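Long-range contacts in putative uncharacterized protein TTHA0988 (Thermus thermophilus, PDB 3OEP), which is of unknown function but is a KipI-KipA homologue built on cyclophilin-like folds, and was wrongly named an allophanate hydrolase: residues 90-95 / 131-136; 119-124 / 245-250; 232-237 / 359-364; 390-395 / 470-475. One frame throughout, in Å; residues are numbered along the deposited sequence. Where two conformers were deposited one is given.

Interaction 1 (90-95 / 131-136); sequences PEVASR and PALRLP
Within the cyclophilin-like fold of the N-terminal half, helix 89-96 lies against the loop after strand 124-127, in which residues 131-133 form a short 3-10 turn. Arg95 covers the outer part of this contact. Its CB points toward the loop, CG stands anti to the carbonyl carbon, and the chain bends at the CG-CD bond (chi3 61°), bringing the guanidinium over Leu135. NE and CZ come up to the methyl Leu135 CD1, which sits over the centre of one guanidinium face, 4.0 Å from CZ. NH2 is nearest to Pro136 CD, at 4.2 Å. NH1 donates to the anti lone pair of Glu91 OE2, 3.0 Å away and one helical turn back; this salt bridge should hold the flat group in place. Arginine suits the position because its face accepts a methyl while its N-H groups stay with polar partners. Deeper in, Val92 spreads its two methyls: CG1 meets Leu133 CD1 at 4.0 Å, and CG2 meets Leu135 CD1 at 4.2 Å. Leu96 and Leu171 extend this apolar patch. Farther out, Arg95 NH1 also donates to a water 2.7 Å away, and that water donates in turn to Pro136 O.

Interaction 2 (119-124 / 245-250); sequences FTPGFP and LGLARS
Leu245 meets residues 119-124 through its backbone. Its carbonyl O accepts from Gly122 N at 3.0 Å, with the donor in the carbonyl plane and an N-H...O angle of 158°. The same oxygen takes a CA-H...O contact from Pro121 CA at 3.5 Å, so two neighbouring residues converge on one acceptor. The leucine side chain touches Leu117 of strand 112-117.

Gly246 follows, with its CA only 4.1 Å from Pro121 CA. A beta carbon built here would lie 2.9 Å from Pro121 CA, a clash, and it would also crowd Thr120 O; at phi 92° it would press on the carbonyl O of Leu245 too, so glycine is the fitting residue. Gly246 O rests against the proline ring, 3.5 Å from Pro121 CG. What the segment meets is a type II beta turn, Thr120 to Phe123, closed by Phe123 N donating to Thr120 O at 3.0 Å. Proline suits the second position of such a turn, and Gly122 takes the positive phi (81°) of the third. The turn connects strands 112-117 and 124-127 of the N-terminal cyclophilin-like fold, so the contact joins the C and D subdomain region to the A and B region.

Leu247 starts off away from the turn, but its tip swings back and CD2 reaches Pro121 CG at 4.2 Å, so that one ring carbon meets both the carbonyl O of Gly246 and a leucine methyl. Beyond it the chain turns to other partners: Ala248 N donates to Asp352 OD2, Arg249 NH2 forms a salt bridge with Glu49 OE1, and Ser250 OG bonds to Pro351 O.

Interaction 3 (232-237 / 359-364); sequences DLVVDG and RPLWAG
Asp232 makes the one direct polar link between the segments: its carbonyl O accepts from Leu361 N at 2.9 Å, in the carbonyl plane, with an N-H...O angle of 157°. Its CB lies against Leu361 CD1 at 3.8 Å, while the carboxylate OD1 turns to Gly229 N. A water that accepts from Asp232 N also lies 2.8 Å from Leu361 O. The CB of Leu233 points away from the loop, yet its CD2 comes back to lie 3.9 Å from Pro360 CA, beside the compact, rigid proline ring. Val234 N donates to a second water, which donates to Arg359 O at 2.7 Å, bridging the backbones where they stand too far apart for a direct bond. Its methyl CG2 meets Leu361 CD2 at 4.1 Å, the two side chains crossing at about a right angle. An alanine in place of Leu361 would lack the two methyls that meet Asp232 CB and Val234 CG2, and would probably weaken the apolar patch shared with Leu214 and Leu274. Strand 233-235 pairs on one side with strand 273-277 as an outermost strand of its antiparallel sheet; here a loop lines such an edge strand, with backbone polar groups satisfied partly directly and partly through water.

Interaction 4 (390-395 / 470-475); sequences FRLRLL and ALVDPR
Strands 390-396 and 467-472 form an antiparallel ladder whose tight part is the backbone and its buried face. Leu395 and Leu471 are a hydrogen-bonded pair, with Leu395 N to Leu471 O at 2.7 Å and Leu471 N to Leu395 O at 2.8 Å. Past the non-hydrogen-bonded pair Leu394 and Val472, Asp473 N donates almost straight (178°) to Arg393 O. On the buried face Leu394 CD2 meets Ala470 CB at 3.9 Å and Val472 CG2 at 4.1 Å, small side chains against which the leucine methyl can close.

The other side is looser and mixed. Leu395 CD1 rests on Pro474 CD at 4.1 Å, and toward solvent, where Arg475 is exposed, Arg393 and Arg475 lay their guanidiniums one on the other, centres 4.2 Å apart and planes 24° apart. The like charges would repel, a cost probably offset by nearby acids. Asp473 OD1 takes Arg475 NH2, and OD2 takes both NE and, as an Asx turn, the backbone N of Arg475; Arg393 NH2 has its own salt bridge to Asp476. An alanine in place of Asp473 would lack all three bonds and would probably loosen Arg475 and its stack on Arg393.

Strand 390-396 is flanked on its other edge by strand 488-492 in the cyclophilin-like sheet. Helix 402-408 covers Leu394 and Ala470 with Leu408, while Leu477 of helix 477-480 packs on Val472.

Overall arrangement
The four contacts hold different elements and none touches another. Interaction 4 is a strand pairing within one seven-stranded sheet, and interaction 1, its centre about 43 Å away, sets a helix and a loop beside the matching sheet of the other half, relying on side chains and a water. Both combine a buried apolar side with an outer side where arginine has an acidic partner. Interactions 2 and 3 have no exposed residue among those that touch, and each keeps one direct backbone hydrogen bond; their nearest atoms are about 5 Å apart. Interaction 2, its centre about 7 Å from that of the chain, joins the two family regions through glycine and proline, while interaction 3 lines a sheet edge with a loop and waters.

Interaction 1 (90-95 / 131-136)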
loop_
_atom_site.group_PDB
_atom_site.type_symbol
_atom_site.label_atom_id
_atom_site.label_comp_id
_atom_site.label_asym_id
_atom_site.label_seq_id
_atom_site.Cartn_x
_atom_site.Cartn_y
_atom_site.Cartn_z
ATOM N N PRO A 90 -22.373 20.184 -14.667
ATOM C CA PRO A 90 -23.609 20.297 -15.454
ATOM C C PRO A 90 -24.454 19.018 -15.495
ATOM O O PRO A 90 -25.681 19.095 -15.396
ATOM C CB PRO A 90 -23.102 20.663 -16.854
ATOM C CG PRO A 90 -21.797 21.319 -16.621
ATOM C CD PRO A 90 -21.194 20.602 -15.449
ATOM N N GLU A 91 -23.806 17.863 -15.632
ATOM C CA GLU A 91 -24.508 16.576 -15.669
ATOM C C GLU A 91 -25.145 16.227 -14.324
ATOM O O GLU A 91 -26.266 15.710 -14.273
ATOM C CB GLU A 91 -23.550 15.456 -16.072
ATOM C CG GLU A 91 -24.220 14.103 -16.246
ATOM C CD GLU A 91 -23.222 12.981 -16.421
ATOM O OE1 GLU A 91 -22.352 13.096 -17.312
ATOM O OE2 GLU A 91 -23.314 11.985 -15.670
ATOM N N VAL A 92 -24.417 16.477 -13.238
ATOM C CA VAL A 92 -24.972 16.275 -11.900
ATOM C C VAL A 92 -26.242 17.122 -11.717
ATOM O O VAL A 92 -27.281 16.614 -11.288
ATOM C CB VAL A 92 -23.929 16.613 -10.813
ATOM C CG1 VAL A 92 -24.556 16.621 -9.424
ATOM C CG2 VAL A 92 -22.772 15.630 -10.873
ATOM N N ALA A 93 -26.153 18.406 -12.055
ATOM C CA ALA A 93 -27.303 19.315 -11.942
ATOM C C ALA A 93 -28.505 18.799 -12.734
ATOM O O ALA A 93 -29.630 18.766 -12.220
ATOM C CB ALA A 93 -26.922 20.720 -12.409
ATOM N N SER A 94 -28.268 18.399 -13.983
ATOM C CA SER A 94 -29.337 17.903 -14.858
ATOM C C SER A 94 -29.999 16.648 -14.305
ATOM O O SER A 94 -31.229 16.557 -14.258
ATOM C CB SER A 94 -28.799 17.599 -16.258
ATOM O OG SER A 94 -28.460 18.789 -16.945
ATOM N N ARG A 95 -29.181 15.686 -13.888
ATOM C CA ARG A 95 -29.693 14.416 -13.378
ATOM C C ARG A 95 -30.481 14.560 -12.071
ATOM O O ARG A 95 -31.322 13.722 -11.763
ATOM C CB ARG A 95 -28.552 13.409 -13.220
ATOM C CG ARG A 95 -27.967 12.974 -14.560
ATOM C CD ARG A 95 -26.718 12.159 -14.395
ATOM N NE ARG A 95 -26.961 10.930 -13.647
ATOM C CZ ARG A 95 -26.010 10.077 -13.279
ATOM N NH1 ARG A 95 -24.739 10.306 -13.596
ATOM N NH2 ARG A 95 -26.331 8.984 -12.599
ATOM N N PRO A 131 -29.565 15.094 0.942
ATOM C CA PRO A 131 -30.359 14.173 0.126
ATOM C C PRO A 131 -30.536 14.582 -1.342
ATOM O O PRO A 131 -30.389 13.742 -2.232
ATOM C CB PRO A 131 -31.706 14.159 0.849
ATOM C CG PRO A 131 -31.338 14.363 2.282
ATOM C CD PRO A 131 -30.189 15.329 2.259
ATOM N N ALA A 132 -30.817 15.860 -1.587
ATOM C CA ALA A 132 -31.050 16.359 -2.946
ATOM C C ALA A 132 -29.831 16.265 -3.861
ATOM O O ALA A 132 -29.982 16.313 -5.077
ATOM C CB ALA A 132 -31.558 17.807 -2.903
ATOM N N LEU A 133 -28.635 16.130 -3.281
ATOM C CA LEU A 133 -27.390 16.068 -4.054
ATOM C C LEU A 133 -26.841 14.641 -4.186
ATOM O O LEU A 133 -25.777 14.430 -4.759
ATOM C CB LEU A 133 -26.349 17.004 -3.429
ATOM C CG LEU A 133 -24.999 17.183 -4.130
ATOM C CD1 LEU A 133 -25.158 17.511 -5.617
ATOM C CD2 LEU A 133 -24.173 18.263 -3.421
ATOM N N ARG A 134 -27.586 13.652 -3.696
ATOM C CA ARG A 134 -27.111 12.267 -3.743
ATOM C C ARG A 134 -27.350 11.625 -5.105
ATOM O O ARG A 134 -28.488 11.521 -5.562
ATOM C CB ARG A 134 -27.773 11.438 -2.643
ATOM C CG ARG A 134 -27.408 11.935 -1.269
ATOM C CD ARG A 134 -28.004 11.097 -0.162
ATOM N NE ARG A 134 -27.838 11.766 1.122
ATOM C CZ ARG A 134 -28.381 11.370 2.266
ATOM N NH1 ARG A 134 -29.139 10.273 2.314
ATOM N NH2 ARG A 134 -28.165 12.077 3.371
ATOM N N LEU A 135 -26.275 11.191 -5.752
ATOM C CA LEU A 135 -26.416 10.441 -6.990
ATOM C C LEU A 135 -25.293 9.426 -7.143
ATOM O O LEU A 135 -24.203 9.616 -6.595
ATOM C CB LEU A 135 -26.504 11.373 -8.202
ATOM C CG LEU A 135 -25.229 11.809 -8.904
ATOM C CD1 LEU A 135 -25.549 12.589 -10.188
ATOM C CD2 LEU A 135 -24.389 12.642 -7.945
ATOM N N PRO A 136 -25.561 8.338 -7.881
ATOM C CA PRO A 136 -24.588 7.262 -7.973
ATOM C C PRO A 136 -23.306 7.664 -8.690
ATOM O O PRO A 136 -23.292 8.604 -9.492
ATOM C CB PRO A 136 -25.326 6.178 -8.778
ATOM C CG PRO A 136 -26.744 6.505 -8.684
ATOM C CD PRO A 136 -26.830 7.988 -8.546
HETATM O O HOH W 1 -22.726 9.299 -12.068
#

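Interaction 2 (119-124 / 245-250)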
loop_
_atom_site.group_PDB
_atom_site.type_symbol
_atom_site.label_atom_id
_atom_site.label_comp_id
_atom_site.label_asym_id
_atom_site.label_seq_id
_atom_site.Cartn_x
_atom_site.Cartn_y
_atom_site.Cartn_z
ATOM N N PHE A 119 -8.122 6.212 1.080
ATOM C CA PHE A 119 -8.292 5.400 -0.131
ATOM C C PHE A 119 -7.022 5.503 -0.995
ATOM O O PHE A 119 -6.540 4.516 -1.564
ATOM C CB PHE A 119 -9.523 5.839 -0.919
ATOM C CG PHE A 119 -9.825 4.954 -2.086
ATOM C CD1 PHE A 119 -9.439 5.319 -3.370
ATOM C CD2 PHE A 119 -10.473 3.738 -1.900
ATOM C CE1 PHE A 119 -9.712 4.491 -4.455
ATOM C CE2 PHE A 119 -10.744 2.906 -2.974
ATOM C CZ PHE A 119 -10.365 3.282 -4.253
ATOM N N THR A 120 -6.510 6.724 -1.096
ATOM C CA THR A 120 -5.102 6.984 -1.394
ATOM C C THR A 120 -4.642 7.858 -0.229
ATOM O O THR A 120 -5.484 8.416 0.474
ATOM C CB THR A 120 -4.909 7.714 -2.742
ATOM O OG1 THR A 120 -5.581 8.979 -2.720
ATOM C CG2 THR A 120 -5.463 6.882 -3.895
ATOM N N PRO A 121 -3.325 7.978 0.003
ATOM C CA PRO A 121 -2.887 8.742 1.174
ATOM C C PRO A 121 -3.562 10.119 1.313
ATOM O O PRO A 121 -3.552 10.915 0.380
ATOM C CB PRO A 121 -1.378 8.862 0.952
ATOM C CG PRO A 121 -1.042 7.579 0.270
ATOM C CD PRO A 121 -2.194 7.303 -0.656
ATOM N N GLY A 122 -4.182 10.361 2.467
ATOM C CA GLY A 122 -4.808 11.652 2.758
ATOM C C GLY A 122 -6.198 11.891 2.187
ATOM O O GLY A 122 -6.791 12.937 2.454
ATOM N N PHE A 123 -6.728 10.927 1.431
ATOM C CA PHE A 123 -8.056 11.038 0.784
ATOM C C PHE A 123 -9.167 10.911 1.827
ATOM O O PHE A 123 -9.329 9.841 2.411
ATOM C CB PHE A 123 -8.198 9.902 -0.239
ATOM C CG PHE A 123 -9.321 10.078 -1.247
ATOM C CD1 PHE A 123 -10.606 10.429 -0.862
ATOM C CD2 PHE A 123 -9.086 9.819 -2.589
ATOM C CE1 PHE A 123 -11.623 10.565 -1.807
ATOM C CE2 PHE A 123 -10.099 9.948 -3.531
ATOM C CZ PHE A 123 -11.366 10.330 -3.139
ATOM N N PRO A 124 -9.951 11.983 2.047
ATOM C CA PRO A 124 -11.028 11.908 3.031
ATOM C C PRO A 124 -12.330 11.427 2.424
ATOM O O PRO A 124 -12.707 11.867 1.339
ATOM C CB PRO A 124 -11.183 13.356 3.474
ATOM C CG PRO A 124 -10.875 14.142 2.229
ATOM C CD PRO A 124 -9.830 13.339 1.482
ATOM N N LEU A 245 -4.029 6.665 7.758
ATOM C CA LEU A 245 -3.740 7.800 6.884
ATOM C C LEU A 245 -3.716 7.411 5.412
ATOM O O LEU A 245 -3.508 8.268 4.555
ATOM C CB LEU A 245 -2.384 8.398 7.248
ATOM C CG LEU A 245 -2.224 8.872 8.692
ATOM C CD1 LEU A 245 -0.746 9.174 8.962
ATOM C CD2 LEU A 245 -3.107 10.076 8.961
ATOM N N GLY A 246 -3.901 6.126 5.115
ATOM C CA GLY A 246 -3.802 5.631 3.747
ATOM C C GLY A 246 -2.429 5.142 3.331
ATOM O O GLY A 246 -2.200 4.891 2.153
ATOM N N LEU A 247 -1.509 5.009 4.289
ATOM C CA LEU A 247 -0.144 4.606 3.985
ATOM C C LEU A 247 -0.024 3.092 3.998
ATOM O O LEU A 247 -0.352 2.443 4.992
ATOM C CB LEU A 247 0.831 5.234 4.982
ATOM C CG LEU A 247 0.896 6.759 4.927
ATOM C CD1 LEU A 247 1.636 7.299 6.143
ATOM C CD2 LEU A 247 1.534 7.228 3.628
ATOM N N ALA A 248 0.436 2.535 2.881
ATOM C CA ALA A 248 0.560 1.085 2.723
ATOM C C ALA A 248 1.665 0.521 3.611
ATOM O O ALA A 248 2.572 1.243 4.029
ATOM C CB ALA A 248 0.840 0.740 1.258
ATOM N N ARG A 249 1.585 -0.779 3.883
ATOM C CA ARG A 249 2.624 -1.484 4.623
ATOM C C ARG A 249 3.958 -1.389 3.888
ATOM O O ARG A 249 4.999 -1.140 4.497
ATOM C CB ARG A 249 2.234 -2.956 4.779
ATOM C CG ARG A 249 3.279 -3.840 5.440
ATOM C CD ARG A 249 3.704 -3.333 6.802
ATOM N NE ARG A 249 2.578 -2.798 7.549
ATOM C CZ ARG A 249 1.598 -3.522 8.079
ATOM N NH1 ARG A 249 1.582 -4.849 7.964
ATOM N NH2 ARG A 249 0.610 -2.907 8.724
ATOM N N SER A 250 3.912 -1.599 2.574
ATOM C CA SER A 250 5.113 -1.617 1.748
ATOM C C SER A 250 6.098 -2.663 2.300
ATOM O O SER A 250 5.675 -3.708 2.788
ATOM C CB SER A 250 5.719 -0.211 1.650
ATOM O OG SER A 250 6.800 -0.161 0.729
#

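Interaction 3 (232-237 / 359-364)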
loop_
_atom_site.group_PDB
_atom_site.type_symbol
_atom_site.label_atom_id
_atom_site.label_comp_id
_atom_site.label_asym_id
_atom_site.label_seq_id
_atom_site.Cartn_x
_atom_site.Cartn_y
_atom_site.Cartn_z
ATOM N N ASP A 232 13.249 -0.891 -9.268
ATOM C CA ASP A 232 14.174 -1.179 -8.174
ATOM C C ASP A 232 13.808 -0.281 -7.007
ATOM O O ASP A 232 13.736 0.938 -7.166
ATOM C CB ASP A 232 15.626 -0.893 -8.581
ATOM C CG ASP A 232 15.957 -1.367 -9.978
ATOM O OD1 ASP A 232 16.465 -0.534 -10.766
ATOM O OD2 ASP A 232 15.726 -2.557 -10.299
ATOM N N LEU A 233 13.579 -0.878 -5.840
ATOM C CA LEU A 233 13.139 -0.144 -4.664
ATOM C C LEU A 233 14.061 -0.439 -3.496
ATOM O O LEU A 233 14.403 -1.593 -3.262
ATOM C CB LEU A 233 11.721 -0.562 -4.280
ATOM C CG LEU A 233 10.608 -0.359 -5.307
ATOM C CD1 LEU A 233 9.291 -0.948 -4.785
ATOM C CD2 LEU A 233 10.442 1.122 -5.620
ATOM N N VAL A 234 14.439 0.597 -2.754
ATOM C CA VAL A 234 15.083 0.398 -1.461
ATOM C C VAL A 234 13.980 0.212 -0.425
ATOM O O VAL A 234 13.202 1.134 -0.185
ATOM C CB VAL A 234 15.961 1.595 -1.071
ATOM C CG1 VAL A 234 16.541 1.399 0.324
ATOM C CG2 VAL A 234 17.083 1.774 -2.095
ATOM N N VAL A 235 13.905 -0.975 0.170
ATOM C CA VAL A 235 12.875 -1.277 1.170
ATOM C C VAL A 235 13.469 -1.686 2.513
ATOM O O VAL A 235 14.538 -2.294 2.564
ATOM C CB VAL A 235 11.927 -2.396 0.688
ATOM C CG1 VAL A 235 11.172 -1.961 -0.567
ATOM C CG2 VAL A 235 12.691 -3.701 0.437
ATOM N N ASP A 236 12.775 -1.333 3.600
ATOM C CA ASP A 236 13.071 -1.883 4.930
ATOM C C ASP A 236 11.939 -2.838 5.336
ATOM O O ASP A 236 11.247 -3.364 4.461
ATOM C CB ASP A 236 13.357 -0.773 5.966
ATOM C CG ASP A 236 12.147 0.102 6.295
ATOM O OD1 ASP A 236 10.998 -0.182 5.871
ATOM O OD2 ASP A 236 12.371 1.101 7.014
ATOM N N GLY A 237 11.745 -3.083 6.631
ATOM C CA GLY A 237 10.719 -4.031 7.075
ATOM C C GLY A 237 9.285 -3.652 6.734
ATOM O O GLY A 237 8.406 -4.520 6.688
ATOM N N ARG A 359 10.827 6.638 -4.335
ATOM C CA ARG A 359 10.710 6.390 -5.767
ATOM C C ARG A 359 11.582 5.215 -6.170
ATOM O O ARG A 359 12.486 4.841 -5.423
ATOM C CB ARG A 359 11.163 7.615 -6.556
ATOM C CG ARG A 359 12.585 8.034 -6.250
ATOM C CD ARG A 359 13.103 9.040 -7.245
ATOM N NE ARG A 359 14.411 9.538 -6.829
ATOM C CZ ARG A 359 15.564 8.890 -6.995
ATOM N NH1 ARG A 359 15.605 7.698 -7.584
ATOM N NH2 ARG A 359 16.694 9.454 -6.571
ATOM N N PRO A 360 11.345 4.659 -7.366
ATOM C CA PRO A 360 12.288 3.675 -7.882
ATOM C C PRO A 360 13.646 4.298 -8.204
ATOM O O PRO A 360 13.749 5.515 -8.430
ATOM C CB PRO A 360 11.615 3.166 -9.162
ATOM C CG PRO A 360 10.193 3.611 -9.067
ATOM C CD PRO A 360 10.218 4.868 -8.288
ATOM N N LEU A 361 14.677 3.467 -8.223
ATOM C CA LEU A 361 16.011 3.955 -8.528
ATOM C C LEU A 361 16.080 4.442 -9.971
ATOM O O LEU A 361 15.364 3.938 -10.856
ATOM C CB LEU A 361 17.070 2.885 -8.262
ATOM C CG LEU A 361 17.129 2.359 -6.824
ATOM C CD1 LEU A 361 18.157 1.244 -6.716
ATOM C CD2 LEU A 361 17.438 3.486 -5.838
ATOM N N TRP A 362 16.923 5.455 -10.165
ATOM C CA TRP A 362 17.182 6.099 -11.449
ATOM C C TRP A 362 18.646 5.896 -11.794
ATOM O O TRP A 362 19.486 5.810 -10.901
ATOM C CB TRP A 362 17.043 7.611 -11.325
ATOM C CG TRP A 362 15.694 8.189 -11.351
ATOM C CD1 TRP A 362 14.585 7.687 -11.957
ATOM C CD2 TRP A 362 15.324 9.458 -10.806
ATOM N NE1 TRP A 362 13.528 8.553 -11.788
ATOM C CE2 TRP A 362 13.959 9.650 -11.086
ATOM C CE3 TRP A 362 16.015 10.445 -10.092
ATOM C CZ2 TRP A 362 13.264 10.791 -10.676
ATOM C CZ3 TRP A 362 15.327 11.581 -9.684
ATOM C CH2 TRP A 362 13.965 11.741 -9.975
ATOM N N ALA A 363 18.952 5.885 -13.086
ATOM C CA ALA A 363 20.339 5.945 -13.539
ATOM C C ALA A 363 21.027 7.135 -12.873
ATOM O O ALA A 363 20.468 8.237 -12.827
ATOM C CB ALA A 363 20.405 6.075 -15.064
ATOM N N GLY A 364 22.213 6.898 -12.320
ATOM C CA GLY A 364 23.005 7.949 -11.681
ATOM C C GLY A 364 22.846 8.035 -10.174
ATOM O O GLY A 364 23.601 8.753 -9.516
HETATM O O HOH W 2 14.212 1.356 -10.926
HETATM O O HOH W 3 14.008 3.293 -3.882
#

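Interaction 4 (390-395 / 470-475)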
loop_
_atom_site.group_PDB
_atom_site.type_symbol
_atom_site.label_atom_id
_atom_site.label_comp_id
_atom_site.label_asym_id
_atom_site.label_seq_id
_atom_site.Cartn_x
_atom_site.Cartn_y
_atom_site.Cartn_z
ATOM N N PHE A 390 1.492 -22.797 -7.580
ATOM C CA PHE A 390 1.329 -22.414 -6.174
ATOM C C PHE A 390 0.106 -23.070 -5.550
ATOM O O PHE A 390 -0.990 -23.017 -6.102
ATOM C CB PHE A 390 1.202 -20.897 -6.017
ATOM C CG PHE A 390 2.401 -20.110 -6.486
ATOM C CD1 PHE A 390 3.645 -20.709 -6.679
ATOM C CD2 PHE A 390 2.283 -18.743 -6.701
ATOM C CE1 PHE A 390 4.740 -19.957 -7.110
ATOM C CE2 PHE A 390 3.365 -17.995 -7.121
ATOM C CZ PHE A 390 4.598 -18.607 -7.330
ATOM N N ARG A 391 0.318 -23.691 -4.392
ATOM C CA ARG A 391 -0.758 -24.187 -3.565
ATOM C C ARG A 391 -0.914 -23.161 -2.444
ATOM O O ARG A 391 0.002 -22.977 -1.634
ATOM C CB ARG A 391 -0.412 -25.582 -3.025
ATOM N N LEU A 392 -2.045 -22.457 -2.446
ATOM C CA LEU A 392 -2.308 -21.375 -1.498
ATOM C C LEU A 392 -3.426 -21.768 -0.548
ATOM O O LEU A 392 -4.544 -22.036 -0.974
ATOM C CB LEU A 392 -2.710 -20.097 -2.231
ATOM C CG LEU A 392 -1.703 -19.545 -3.243
ATOM C CD1 LEU A 392 -2.248 -18.250 -3.819
ATOM C CD2 LEU A 392 -0.342 -19.331 -2.602
ATOM N N ARG A 393 -3.110 -21.796 0.740
ATOM C CA ARG A 393 -4.114 -22.042 1.769
ATOM C C ARG A 393 -5.005 -20.822 1.960
ATOM O O ARG A 393 -4.515 -19.690 1.995
ATOM C CB ARG A 393 -3.434 -22.424 3.079
ATOM C CG ARG A 393 -2.795 -23.796 3.014
ATOM C CD ARG A 393 -1.894 -24.022 4.195
ATOM N NE ARG A 393 -0.622 -23.325 4.028
ATOM C CZ ARG A 393 0.417 -23.441 4.854
ATOM N NH1 ARG A 393 0.345 -24.228 5.924
ATOM N NH2 ARG A 393 1.536 -22.775 4.607
ATOM N N LEU A 394 -6.311 -21.063 2.076
ATOM C CA LEU A 394 -7.289 -19.990 2.238
ATOM C C LEU A 394 -7.925 -20.044 3.612
ATOM O O LEU A 394 -8.222 -21.125 4.128
ATOM C CB LEU A 394 -8.405 -20.088 1.196
ATOM C CG LEU A 394 -8.167 -19.600 -0.224
ATOM C CD1 LEU A 394 -9.477 -19.759 -0.982
ATOM C CD2 LEU A 394 -7.683 -18.161 -0.262
ATOM N N LEU A 395 -8.124 -18.862 4.185
ATOM C CA LEU A 395 -8.875 -18.671 5.421
ATOM C C LEU A 395 -10.144 -17.891 5.072
ATOM O O LEU A 395 -10.162 -17.154 4.088
ATOM C CB LEU A 395 -8.054 -17.848 6.414
ATOM C CG LEU A 395 -6.616 -18.314 6.666
ATOM C CD1 LEU A 395 -5.816 -17.247 7.408
ATOM C CD2 LEU A 395 -6.628 -19.620 7.424
ATOM N N ALA A 470 -12.369 -14.412 1.223
ATOM C CA ALA A 470 -11.296 -15.247 1.724
ATOM C C ALA A 470 -10.019 -14.439 1.896
ATOM O O ALA A 470 -9.911 -13.311 1.399
ATOM C CB ALA A 470 -11.061 -16.415 0.775
ATOM N N LEU A 471 -9.076 -15.035 2.619
ATOM C CA LEU A 471 -7.737 -14.505 2.821
ATOM C C LEU A 471 -6.740 -15.607 2.517
ATOM O O LEU A 471 -6.934 -16.748 2.930
ATOM C CB LEU A 471 -7.528 -14.089 4.282
ATOM C CG LEU A 471 -8.580 -13.241 4.983
ATOM C CD1 LEU A 471 -8.237 -13.102 6.467
ATOM C CD2 LEU A 471 -8.679 -11.890 4.322
ATOM N N VAL A 472 -5.658 -15.274 1.821
ATOM C CA VAL A 472 -4.539 -16.205 1.708
ATOM C C VAL A 472 -3.803 -16.259 3.045
ATOM O O VAL A 472 -3.501 -15.219 3.648
ATOM C CB VAL A 472 -3.565 -15.806 0.588
ATOM C CG1 VAL A 472 -2.326 -16.713 0.599
ATOM C CG2 VAL A 472 -4.272 -15.868 -0.768
ATOM N N ASP A 473 -3.535 -17.474 3.506
ATOM C CA ASP A 473 -2.786 -17.719 4.736
ATOM C C ASP A 473 -1.466 -16.943 4.693
ATOM O O ASP A 473 -0.743 -17.034 3.711
ATOM C CB ASP A 473 -2.520 -19.217 4.869
ATOM C CG ASP A 473 -2.016 -19.613 6.242
ATOM O OD1 ASP A 473 -2.703 -20.415 6.920
ATOM O OD2 ASP A 473 -0.938 -19.140 6.650
ATOM N N PRO A 474 -1.154 -16.175 5.755
ATOM C CA PRO A 474 0.089 -15.388 5.745
ATOM C C PRO A 474 1.351 -16.213 5.467
ATOM O O PRO A 474 2.315 -15.683 4.909
ATOM C CB PRO A 474 0.136 -14.769 7.150
ATOM C CG PRO A 474 -0.832 -15.537 7.960
ATOM C CD PRO A 474 -1.890 -16.006 7.020
ATOM N N ARG A 475 1.337 -17.494 5.830
ATOM C CA ARG A 475 2.471 -18.393 5.551
ATOM C C ARG A 475 2.749 -18.622 4.059
ATOM O O ARG A 475 3.845 -19.064 3.701
ATOM C CB ARG A 475 2.264 -19.745 6.247
ATOM C CG ARG A 475 2.324 -19.668 7.755
ATOM C CD ARG A 475 1.904 -20.982 8.403
ATOM N NE ARG A 475 0.466 -21.212 8.269
ATOM C CZ ARG A 475 -0.184 -22.249 8.793
ATOM N NH1 ARG A 475 0.464 -23.172 9.498
ATOM N NH2 ARG A 475 -1.492 -22.365 8.609
#